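Local coordinates for Alr4995 protein (Nostoc sp., PDB 6LRF), which catalyses both hydrolysis of arginine to ornithine, carbon dioxide and ammonia and cyclodeamination of ornithine to proline, as a bifunctional arginine dihydrolase and ornithine cyclodeaminase, at residues Y19-W24 with K88-E93; Y180-P185 with K204-A209; A527-E532 with R555-V560. All coordinates share one frame; numbering follows the deposited sequence.

Contact 1 (Y19-W24 with K88-E93)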
loop_
_atom_site.group_PDB
_atom_site.type_symbol
_atom_site.label_atom_id
_atom_site.label_comp_id
_atom_site.label_asym_id
_atom_site.label_seq_id
_atom_site.Cartn_x
_atom_site.Cartn_y
_atom_site.Cartn_z
ATOM N N TYR B 19 -22.393 -23.166 -33.568
ATOM C CA TYR B 19 -21.049 -23.155 -33.006
ATOM C C TYR B 19 -20.774 -21.783 -32.423
ATOM O O TYR B 19 -21.684 -20.953 -32.346
ATOM C CB TYR B 19 -20.014 -23.492 -34.084
ATOM C CG TYR B 19 -20.339 -22.870 -35.433
ATOM C CD1 TYR B 19 -20.167 -21.507 -35.659
ATOM C CD2 TYR B 19 -20.836 -23.646 -36.472
ATOM C CE1 TYR B 19 -20.479 -20.940 -36.884
ATOM C CE2 TYR B 19 -21.145 -23.089 -37.700
ATOM C CZ TYR B 19 -20.964 -21.738 -37.899
ATOM O OH TYR B 19 -21.276 -21.191 -39.122
ATOM N N VAL B 20 -19.525 -21.542 -32.020
ATOM C CA VAL B 20 -19.109 -20.220 -31.551
ATOM C C VAL B 20 -17.777 -19.823 -32.216
ATOM O O VAL B 20 -16.767 -20.533 -32.100
ATOM C CB VAL B 20 -18.979 -20.162 -29.989
ATOM C CG1 VAL B 20 -18.763 -18.728 -29.510
ATOM C CG2 VAL B 20 -20.213 -20.754 -29.307
ATOM N N ILE B 21 -17.803 -18.700 -32.941
ATOM C CA ILE B 21 -16.613 -18.151 -33.597
ATOM C C ILE B 21 -16.493 -16.642 -33.382
ATOM O O ILE B 21 -15.531 -16.029 -33.834
ATOM C CB ILE B 21 -16.597 -18.434 -35.130
ATOM C CG1 ILE B 21 -17.851 -17.858 -35.800
ATOM C CG2 ILE B 21 -16.432 -19.922 -35.412
ATOM C CD1 ILE B 21 -17.799 -17.844 -37.329
ATOM N N ASN B 22 -17.485 -16.042 -32.723
ATOM C CA ASN B 22 -17.378 -14.660 -32.251
ATOM C C ASN B 22 -18.090 -14.513 -30.893
ATOM O O ASN B 22 -18.948 -15.331 -30.557
ATOM C CB ASN B 22 -17.919 -13.664 -33.304
ATOM C CG ASN B 22 -19.436 -13.700 -33.460
ATOM O OD1 ASN B 22 -20.173 -13.381 -32.531
ATOM N ND2 ASN B 22 -19.906 -14.028 -34.668
ATOM N N PRO B 23 -17.724 -13.485 -30.097
ATOM C CA PRO B 23 -18.239 -13.387 -28.719
ATOM C C PRO B 23 -19.762 -13.257 -28.596
ATOM O O PRO B 23 -20.317 -13.665 -27.579
ATOM C CB PRO B 23 -17.551 -12.121 -28.173
ATOM C CG PRO B 23 -17.134 -11.346 -29.389
ATOM C CD PRO B 23 -16.759 -12.409 -30.387
ATOM N N TRP B 24 -20.429 -12.699 -29.600
ATOM C CA TRP B 24 -21.882 -12.557 -29.540
ATOM C C TRP B 24 -22.609 -13.905 -29.614
ATOM O O TRP B 24 -23.789 -14.002 -29.261
ATOM C CB TRP B 24 -22.371 -11.659 -30.666
ATOM C CG TRP B 24 -21.843 -10.272 -30.618
ATOM C CD1 TRP B 24 -20.707 -9.806 -31.213
ATOM C CD2 TRP B 24 -22.440 -9.150 -29.955
ATOM N NE1 TRP B 24 -20.557 -8.464 -30.957
ATOM C CE2 TRP B 24 -21.607 -8.036 -30.187
ATOM C CE3 TRP B 24 -23.596 -8.982 -29.183
ATOM C CZ2 TRP B 24 -21.892 -6.768 -29.675
ATOM C CZ3 TRP B 24 -23.882 -7.720 -28.673
ATOM C CH2 TRP B 24 -23.030 -6.631 -28.919
ATOM N N LYS B 88 -13.031 -22.412 -40.186
ATOM C CA LYS B 88 -13.505 -23.508 -41.021
ATOM C C LYS B 88 -15.040 -23.608 -41.058
ATOM O O LYS B 88 -15.605 -24.129 -42.017
ATOM C CB LYS B 88 -12.898 -24.829 -40.533
ATOM C CG LYS B 88 -13.070 -25.064 -39.026
ATOM C CD LYS B 88 -12.284 -26.287 -38.520
ATOM C CE LYS B 88 -11.942 -26.152 -37.029
ATOM N NZ LYS B 88 -10.860 -27.081 -36.586
ATOM N N GLU B 89 -15.710 -23.087 -40.034
ATOM C CA GLU B 89 -17.162 -23.207 -39.939
ATOM C C GLU B 89 -17.884 -22.399 -41.028
ATOM O O GLU B 89 -19.070 -22.631 -41.306
ATOM C CB GLU B 89 -17.655 -22.768 -38.551
ATOM C CG GLU B 89 -17.379 -23.757 -37.413
ATOM C CD GLU B 89 -15.973 -23.642 -36.854
ATOM O OE1 GLU B 89 -15.376 -22.551 -36.990
ATOM O OE2 GLU B 89 -15.461 -24.636 -36.280
ATOM N N ARG B 90 -17.171 -21.455 -41.639
ATOM C CA ARG B 90 -17.776 -20.602 -42.656
ATOM C C ARG B 90 -17.125 -20.817 -44.017
ATOM O O ARG B 90 -17.641 -20.336 -45.025
ATOM C CB ARG B 90 -17.692 -19.116 -42.259
ATOM C CG ARG B 90 -18.637 -18.712 -41.128
ATOM C CD ARG B 90 -18.922 -17.214 -41.115
ATOM N NE ARG B 90 -19.737 -16.821 -42.266
ATOM C CZ ARG B 90 -20.162 -15.581 -42.498
ATOM N NH1 ARG B 90 -19.848 -14.605 -41.653
ATOM N NH2 ARG B 90 -20.901 -15.315 -43.575
ATOM N N GLN B 91 -16.017 -21.553 -44.052
ATOM C CA GLN B 91 -15.288 -21.756 -45.306
ATOM C C GLN B 91 -16.092 -22.507 -46.373
ATOM O O GLN B 91 -15.850 -22.345 -47.567
ATOM C CB GLN B 91 -13.977 -22.486 -45.046
ATOM C CG GLN B 91 -12.862 -21.560 -44.571
ATOM C CD GLN B 91 -11.671 -22.309 -43.981
ATOM O OE1 GLN B 91 -11.557 -23.527 -44.125
ATOM N NE2 GLN B 91 -10.778 -21.576 -43.310
ATOM N N GLY B 92 -17.060 -23.311 -45.953
ATOM C CA GLY B 92 -17.863 -24.060 -46.902
ATOM C C GLY B 92 -18.873 -23.175 -47.613
ATOM O O GLY B 92 -19.486 -23.581 -48.606
ATOM N N GLU B 93 -19.066 -21.966 -47.099
ATOM C CA GLU B 93 -19.917 -20.993 -47.765
ATOM C C GLU B 93 -19.280 -20.538 -49.075
ATOM O O GLU B 93 -19.983 -20.116 -50.000
ATOM C CB GLU B 93 -20.175 -19.779 -46.874
ATOM C CG GLU B 93 -20.760 -20.088 -45.506
ATOM C CD GLU B 93 -20.974 -18.834 -44.642
ATOM O OE1 GLU B 93 -20.979 -17.696 -45.177
ATOM O OE2 GLU B 93 -21.123 -18.990 -43.410
HETATM O O HOH W 1 -22.055 -21.067 -42.018
#
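The loop between strand 6-9 and helix 34-49 meets the short, weakly bonded helix 88-91 in the arginine dihydrolase part. Y19 lies along E89: CB of E89 sits over the centre of the ring, 3.6 Å from the Y19 centroid and 13° off its normal, in a CH-pi contact. CG of E89 lies near the root of the ring, 3.6 Å from CD2 of Y19, so the two side chains run past each other in opposite directions. A bend at chi2 (82°) turns the carboxylate away from the ring face toward I21, where OE1 of E89 comes 3.2 Å from CG2 of I21. Within this guanidine-modifying-enzyme fold the hydroxyl of Y19 is hydrogen-bonded to D65 and accepts a bond from a water, 3.0 Å from OH of Y19, which also donates to OE2 of E93 at 2.7 Å. The other branch of I21, CD1, crosses the stem of R90, 4.0 Å from CG of R90. Beyond that stem the guanidinium grips E93 side-on in a salt bridge, NE of R90 to OE2 of E93 at 2.8 Å and NH2 of R90 to OE1 of E93 at 2.9 Å.

Contact 2 (Y180-P185 with K204-A209)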
loop_
_atom_site.group_PDB
_atom_site.type_symbol
_atom_site.label_atom_id
_atom_site.label_comp_id
_atom_site.label_asym_id
_atom_site.label_seq_id
_atom_site.Cartn_x
_atom_site.Cartn_y
_atom_site.Cartn_z
ATOM N N TYR B 180 -21.035 11.435 -45.200
ATOM C CA TYR B 180 -21.173 11.189 -43.769
ATOM C C TYR B 180 -20.565 9.858 -43.331
ATOM O O TYR B 180 -20.464 8.917 -44.111
ATOM C CB TYR B 180 -22.641 11.265 -43.364
ATOM C CG TYR B 180 -23.138 12.693 -43.352
ATOM C CD1 TYR B 180 -23.794 13.232 -44.452
ATOM C CD2 TYR B 180 -22.905 13.515 -42.253
ATOM C CE1 TYR B 180 -24.236 14.543 -44.447
ATOM C CE2 TYR B 180 -23.333 14.828 -42.239
ATOM C CZ TYR B 180 -24.000 15.336 -43.338
ATOM O OH TYR B 180 -24.429 16.644 -43.317
ATOM N N LEU B 181 -20.143 9.800 -42.074
ATOM C CA LEU B 181 -19.565 8.587 -41.524
ATOM C C LEU B 181 -20.163 8.288 -40.173
ATOM O O LEU B 181 -20.018 9.068 -39.237
ATOM C CB LEU B 181 -18.045 8.698 -41.392
ATOM C CG LEU B 181 -17.467 7.510 -40.612
ATOM C CD1 LEU B 181 -17.624 6.204 -41.397
ATOM C CD2 LEU B 181 -16.010 7.729 -40.236
ATOM N N LEU B 182 -20.828 7.146 -40.082
ATOM C CA LEU B 182 -21.385 6.661 -38.834
ATOM C C LEU B 182 -20.433 5.626 -38.259
ATOM O O LEU B 182 -20.212 4.579 -38.873
ATOM C CB LEU B 182 -22.768 6.056 -39.078
ATOM C CG LEU B 182 -23.512 5.460 -37.886
ATOM C CD1 LEU B 182 -24.138 6.575 -37.078
ATOM C CD2 LEU B 182 -24.567 4.459 -38.358
ATOM N N TYR B 183 -19.837 5.917 -37.106
ATOM C CA TYR B 183 -18.822 5.023 -36.574
ATOM C C TYR B 183 -18.699 5.131 -35.065
ATOM O O TYR B 183 -19.163 6.093 -34.453
ATOM C CB TYR B 183 -17.461 5.289 -37.248
ATOM C CG TYR B 183 -16.675 6.478 -36.734
ATOM C CD1 TYR B 183 -15.401 6.315 -36.186
ATOM C CD2 TYR B 183 -17.193 7.761 -36.801
ATOM C CE1 TYR B 183 -14.665 7.407 -35.719
ATOM C CE2 TYR B 183 -16.470 8.855 -36.345
ATOM C CZ TYR B 183 -15.213 8.675 -35.801
ATOM O OH TYR B 183 -14.515 9.771 -35.348
ATOM N N TYR B 184 -18.079 4.116 -34.480
ATOM C CA TYR B 184 -17.863 4.047 -33.045
ATOM C C TYR B 184 -16.369 4.083 -32.714
ATOM O O TYR B 184 -15.706 3.044 -32.747
ATOM C CB TYR B 184 -18.496 2.778 -32.486
ATOM C CG TYR B 184 -18.192 2.545 -31.027
ATOM C CD1 TYR B 184 -18.580 3.469 -30.065
ATOM C CD2 TYR B 184 -17.526 1.401 -30.611
ATOM C CE1 TYR B 184 -18.309 3.260 -28.723
ATOM C CE2 TYR B 184 -17.252 1.182 -29.274
ATOM C CZ TYR B 184 -17.648 2.117 -28.337
ATOM O OH TYR B 184 -17.379 1.913 -27.004
ATOM N N PRO B 185 -15.843 5.277 -32.378
ATOM C CA PRO B 185 -14.400 5.509 -32.205
ATOM C C PRO B 185 -13.706 4.541 -31.244
ATOM O O PRO B 185 -12.512 4.287 -31.402
ATOM C CB PRO B 185 -14.340 6.944 -31.654
ATOM C CG PRO B 185 -15.587 7.593 -32.176
ATOM C CD PRO B 185 -16.629 6.500 -32.118
ATOM N N LYS B 204 -19.128 16.014 -40.712
ATOM C CA LYS B 204 -19.570 14.802 -41.414
ATOM C C LYS B 204 -19.377 13.537 -40.563
ATOM O O LYS B 204 -19.848 12.454 -40.925
ATOM C CB LYS B 204 -18.826 14.651 -42.743
ATOM C CG LYS B 204 -19.019 15.809 -43.715
ATOM C CD LYS B 204 -20.406 15.807 -44.301
ATOM C CE LYS B 204 -20.445 16.624 -45.579
ATOM N NZ LYS B 204 -21.836 16.735 -46.109
ATOM N N ARG B 205 -18.688 13.675 -39.431
ATOM C CA ARG B 205 -18.520 12.562 -38.504
ATOM C C ARG B 205 -19.689 12.449 -37.531
ATOM O O ARG B 205 -20.034 13.403 -36.837
ATOM C CB ARG B 205 -17.210 12.699 -37.720
ATOM C CG ARG B 205 -15.983 12.863 -38.601
ATOM C CD ARG B 205 -14.705 12.377 -37.930
ATOM N NE ARG B 205 -14.317 13.151 -36.747
ATOM C CZ ARG B 205 -13.480 14.188 -36.763
ATOM N NH1 ARG B 205 -12.947 14.606 -37.902
ATOM N NH2 ARG B 205 -13.178 14.816 -35.634
ATOM N N ILE B 206 -20.293 11.269 -37.485
ATOM C CA ILE B 206 -21.329 10.969 -36.518
ATOM C C ILE B 206 -20.834 9.873 -35.589
ATOM O O ILE B 206 -21.111 8.690 -35.805
ATOM C CB ILE B 206 -22.639 10.523 -37.200
ATOM C CG1 ILE B 206 -23.006 11.498 -38.323
ATOM C CG2 ILE B 206 -23.759 10.368 -36.165
ATOM C CD1 ILE B 206 -24.188 11.055 -39.175
ATOM N N ALA B 207 -20.075 10.267 -34.567
ATOM C CA ALA B 207 -19.570 9.307 -33.591
ATOM C C ALA B 207 -20.693 8.904 -32.648
ATOM O O ALA B 207 -21.421 9.756 -32.154
ATOM C CB ALA B 207 -18.395 9.884 -32.823
ATOM N N ILE B 208 -20.844 7.607 -32.409
ATOM C CA ILE B 208 -21.983 7.123 -31.631
ATOM C C ILE B 208 -21.590 6.575 -30.270
ATOM O O ILE B 208 -20.456 6.150 -30.063
ATOM C CB ILE B 208 -22.761 6.023 -32.380
ATOM C CG1 ILE B 208 -21.890 4.774 -32.549
ATOM C CG2 ILE B 208 -23.242 6.543 -33.718
ATOM C CD1 ILE B 208 -22.666 3.538 -32.924
ATOM N N ALA B 209 -22.561 6.595 -29.356
ATOM C CA ALA B 209 -22.419 6.074 -28.001
ATOM C C ALA B 209 -22.301 4.562 -28.005
ATOM O O ALA B 209 -22.761 3.909 -28.938
ATOM C CB ALA B 209 -23.602 6.504 -27.149
HETATM O O HOH W 2 -15.126 11.720 -33.702
#
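Y183 leaves strand 181-183 on the same side of the sheet as L181, R205 and A207. From CB its CG takes the crowded position between the backbone N and the carbonyl carbon (chi1 80°), which swings the ring across toward strand 205-207. The ring lies between two residues of its own segment: CD2 of L181 stands 3.6 Å above one face, and CD of P185 lies over the opposite face, both offset toward the rim. Further out, CE2 of Y183 comes 4.1 Å from CB of A207 and equally near CB of R205, which lies at the ring edge. At the tip, OH of Y183 is 2.6 Å from a hydrogen-bonded water that also accepts a weak bond from NE of R205; the guanidinium plane stands almost upright to the ring (83°), and its NH1 bonds to the carbonyl of V200. The two strands run parallel and are the ends of a beta-alpha-beta unit whose helix 190-199 covers this face through N193 and I196. Strand 173-175 lies antiparallel on the other edge of 181-183, in a three-stranded mixed sheet consistent with the guanidine-modifying-enzyme fold. Backbone bonds join the pair: L181 N to K204 O at 2.9 Å, I206 N to L181 O at 2.8 Å, a weak one from Y183 N to I206 O, and I208 N to Y183 O at 3.0 Å. On the face of L182 and I206, CD1 of L182 presses tightly on CG2 of I208 at 3.5 Å. At the N-terminal end, K204 crosses the ring of Y180 at about a right angle with CD over its centre, 3.8 Å from the centroid in a CH-pi contact, while NZ of K204 bonds to the carbonyl of N178.

Contact 3 (A527-E532 with R555-V560)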
loop_
_atom_site.group_PDB
_atom_site.type_symbol
_atom_site.label_atom_id
_atom_site.label_comp_id
_atom_site.label_asym_id
_atom_site.label_seq_id
_atom_site.Cartn_x
_atom_site.Cartn_y
_atom_site.Cartn_z
ATOM N N ALA B 527 1.850 18.951 -19.007
ATOM C CA ALA B 527 1.639 19.606 -20.287
ATOM C C ALA B 527 2.019 18.691 -21.444
ATOM O O ALA B 527 1.282 18.605 -22.419
ATOM C CB ALA B 527 2.430 20.906 -20.365
ATOM N N VAL B 528 3.161 18.006 -21.357
ATOM C CA VAL B 528 3.528 17.123 -22.464
ATOM C C VAL B 528 2.531 15.963 -22.602
ATOM O O VAL B 528 2.133 15.627 -23.708
ATOM C CB VAL B 528 4.948 16.530 -22.327
ATOM C CG1 VAL B 528 5.248 15.616 -23.516
ATOM C CG2 VAL B 528 6.002 17.636 -22.255
ATOM N N HIS B 529 2.135 15.349 -21.489
ATOM C CA HIS B 529 1.204 14.225 -21.535
ATOM C C HIS B 529 -0.170 14.639 -22.045
ATOM O O HIS B 529 -0.803 13.901 -22.794
ATOM C CB HIS B 529 1.069 13.579 -20.150
ATOM C CG HIS B 529 2.236 12.728 -19.777
ATOM N ND1 HIS B 529 2.258 11.367 -19.992
ATOM C CD2 HIS B 529 3.438 13.045 -19.241
ATOM C CE1 HIS B 529 3.415 10.879 -19.578
ATOM N NE2 HIS B 529 4.152 11.880 -19.125
ATOM N N ASP B 530 -0.639 15.808 -21.619
ATOM C CA ASP B 530 -1.930 16.313 -22.070
ATOM C C ASP B 530 -1.893 16.550 -23.575
ATOM O O ASP B 530 -2.811 16.164 -24.306
ATOM C CB ASP B 530 -2.290 17.605 -21.349
ATOM C CG ASP B 530 -3.515 18.295 -21.952
ATOM O OD1 ASP B 530 -4.645 17.754 -21.823
ATOM O OD2 ASP B 530 -3.351 19.398 -22.518
ATOM N N ILE B 531 -0.818 17.176 -24.040
ATOM C CA ILE B 531 -0.712 17.466 -25.455
ATOM C C ILE B 531 -0.554 16.154 -26.230
ATOM O O ILE B 531 -1.213 15.964 -27.233
ATOM C CB ILE B 531 0.428 18.434 -25.728
ATOM C CG1 ILE B 531 0.085 19.784 -25.087
ATOM C CG2 ILE B 531 0.644 18.592 -27.227
ATOM C CD1 ILE B 531 1.180 20.836 -25.153
ATOM N N GLU B 532 0.257 15.222 -25.728
ATOM C CA GLU B 532 0.411 13.929 -26.399
ATOM C C GLU B 532 -0.919 13.180 -26.526
ATOM O O GLU B 532 -1.240 12.649 -27.589
ATOM C CB GLU B 532 1.421 13.046 -25.667
ATOM C CG GLU B 532 1.831 11.814 -26.464
ATOM C CD GLU B 532 2.532 10.757 -25.619
ATOM O OE1 GLU B 532 2.971 11.050 -24.482
ATOM O OE2 GLU B 532 2.620 9.609 -26.092
ATOM N N ARG B 555 8.806 7.656 -28.774
ATOM C CA ARG B 555 8.743 8.392 -30.034
ATOM C C ARG B 555 7.613 9.435 -30.050
ATOM O O ARG B 555 7.849 10.603 -30.372
ATOM C CB ARG B 555 8.597 7.408 -31.216
ATOM C CG ARG B 555 9.902 6.656 -31.572
ATOM C CD ARG B 555 9.697 5.669 -32.725
ATOM N NE ARG B 555 9.206 6.323 -33.939
ATOM C CZ ARG B 555 9.997 6.830 -34.880
ATOM N NH1 ARG B 555 11.318 6.761 -34.748
ATOM N NH2 ARG B 555 9.478 7.398 -35.961
ATOM N N HIS B 556 6.394 9.028 -29.696
ATOM C CA HIS B 556 5.275 9.957 -29.646
ATOM C C HIS B 556 5.541 11.087 -28.650
ATOM O O HIS B 556 5.196 12.248 -28.898
ATOM C CB HIS B 556 3.974 9.229 -29.278
ATOM C CG HIS B 556 3.353 8.476 -30.419
ATOM N ND1 HIS B 556 2.076 7.953 -30.362
ATOM C CD2 HIS B 556 3.833 8.158 -31.646
ATOM C CE1 HIS B 556 1.797 7.354 -31.506
ATOM N NE2 HIS B 556 2.842 7.469 -32.306
ATOM N N HIS B 557 6.153 10.739 -27.521
ATOM C CA HIS B 557 6.450 11.706 -26.461
ATOM C C HIS B 557 7.477 12.766 -26.889
ATOM O O HIS B 557 7.253 13.971 -26.744
ATOM C CB HIS B 557 6.956 10.962 -25.235
ATOM C CG HIS B 557 6.828 11.736 -23.962
ATOM N ND1 HIS B 557 5.607 12.018 -23.376
ATOM C CD2 HIS B 557 7.770 12.287 -23.160
ATOM C CE1 HIS B 557 5.805 12.703 -22.264
ATOM N NE2 HIS B 557 7.106 12.882 -22.110
ATOM N N LEU B 558 8.607 12.296 -27.405
ATOM C CA LEU B 558 9.662 13.160 -27.927
ATOM C C LEU B 558 9.189 13.971 -29.132
ATOM O O LEU B 558 9.584 15.133 -29.283
ATOM C CB LEU B 558 10.889 12.326 -28.313
ATOM C CG LEU B 558 11.963 12.202 -27.234
ATOM C CD1 LEU B 558 12.666 13.553 -27.041
ATOM C CD2 LEU B 558 11.358 11.718 -25.921
ATOM N N LYS B 559 8.356 13.363 -29.985
ATOM C CA LYS B 559 7.790 14.093 -31.122
ATOM C C LYS B 559 7.012 15.301 -30.661
ATOM O O LYS B 559 7.113 16.380 -31.241
ATOM C CB LYS B 559 6.869 13.204 -31.964
ATOM C CG LYS B 559 5.994 13.994 -32.924
ATOM C CD LYS B 559 5.361 13.108 -33.996
ATOM C CE LYS B 559 4.770 13.955 -35.121
ATOM N NZ LYS B 559 4.534 13.153 -36.361
ATOM N N VAL B 560 6.209 15.120 -29.619
ATOM C CA VAL B 560 5.405 16.217 -29.120
ATOM C C VAL B 560 6.300 17.327 -28.580
ATOM O O VAL B 560 6.058 18.509 -28.830
ATOM C CB VAL B 560 4.424 15.746 -28.017
ATOM C CG1 VAL B 560 3.848 16.942 -27.250
ATOM C CG2 VAL B 560 3.313 14.888 -28.629
#
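H557 and E532 cross at about a right angle between two crossing helices, their planes 68° apart. H557 CG is anti to the backbone N, and the imidazole thereby reaches toward 527-532. ND1 of H557 donates an almost straight bond, 175° at the hydrogen, to OE1 of E532, 3.0 Å away. The oxygen lies in the plane of the imidazole, whereas the nitrogen meets the carboxylate from above its plane. E532 is extended beyond CG and buried, but well satisfied: OE1 also accepts from the backbone N of L540, and OE2 is bonded to T538, whose hydroxyl pairs with ND1 of H556 too. Such a setting probably keeps E532 ionised. V528 crosses H557 at about a right angle and lays CG1 over one imidazole face, 3.2 Å from CE1 of H557. That same CE1 sits above the H529 ring, 3.6 Å from NE2 of H529, with the two imidazoles at an oblique tilt; ND1 of H529 is hydrogen-bonded to S539. Beside the polar pair V560 packs against 527-532, its CG1 3.6 Å from CG2 of I531 and its CG2 3.8 Å from CA of E532. Segments 527-532 and 555-560 cross at 107°; the first lies on helix 524-536, which follows strand 519-523 of the parallel Rossmann sheet, the second on helix 554-567, whose H556 also touches E341 and E345 of helix 340-352.

Overall arrangement
Along the chain the three contacts follow one another without overlap. Contacts 1 and 2 both belong to the N-terminal guanidine-modifying part, with centres 28 Å apart and nearest atoms about 9 Å apart; they do not touch and share no helix or sheet. Contact 3 lies in the C-terminal Rossmann-fold region, its centre 26 Å from that of contact 2 and 42 Å from that of contact 1, on the opposite side of the chain's centre from contact 1. The series thus runs from one enzymatic part to the other, consistent with arginine hydrolysis and ornithine cyclodeamination being housed in separate regions of one polypeptide.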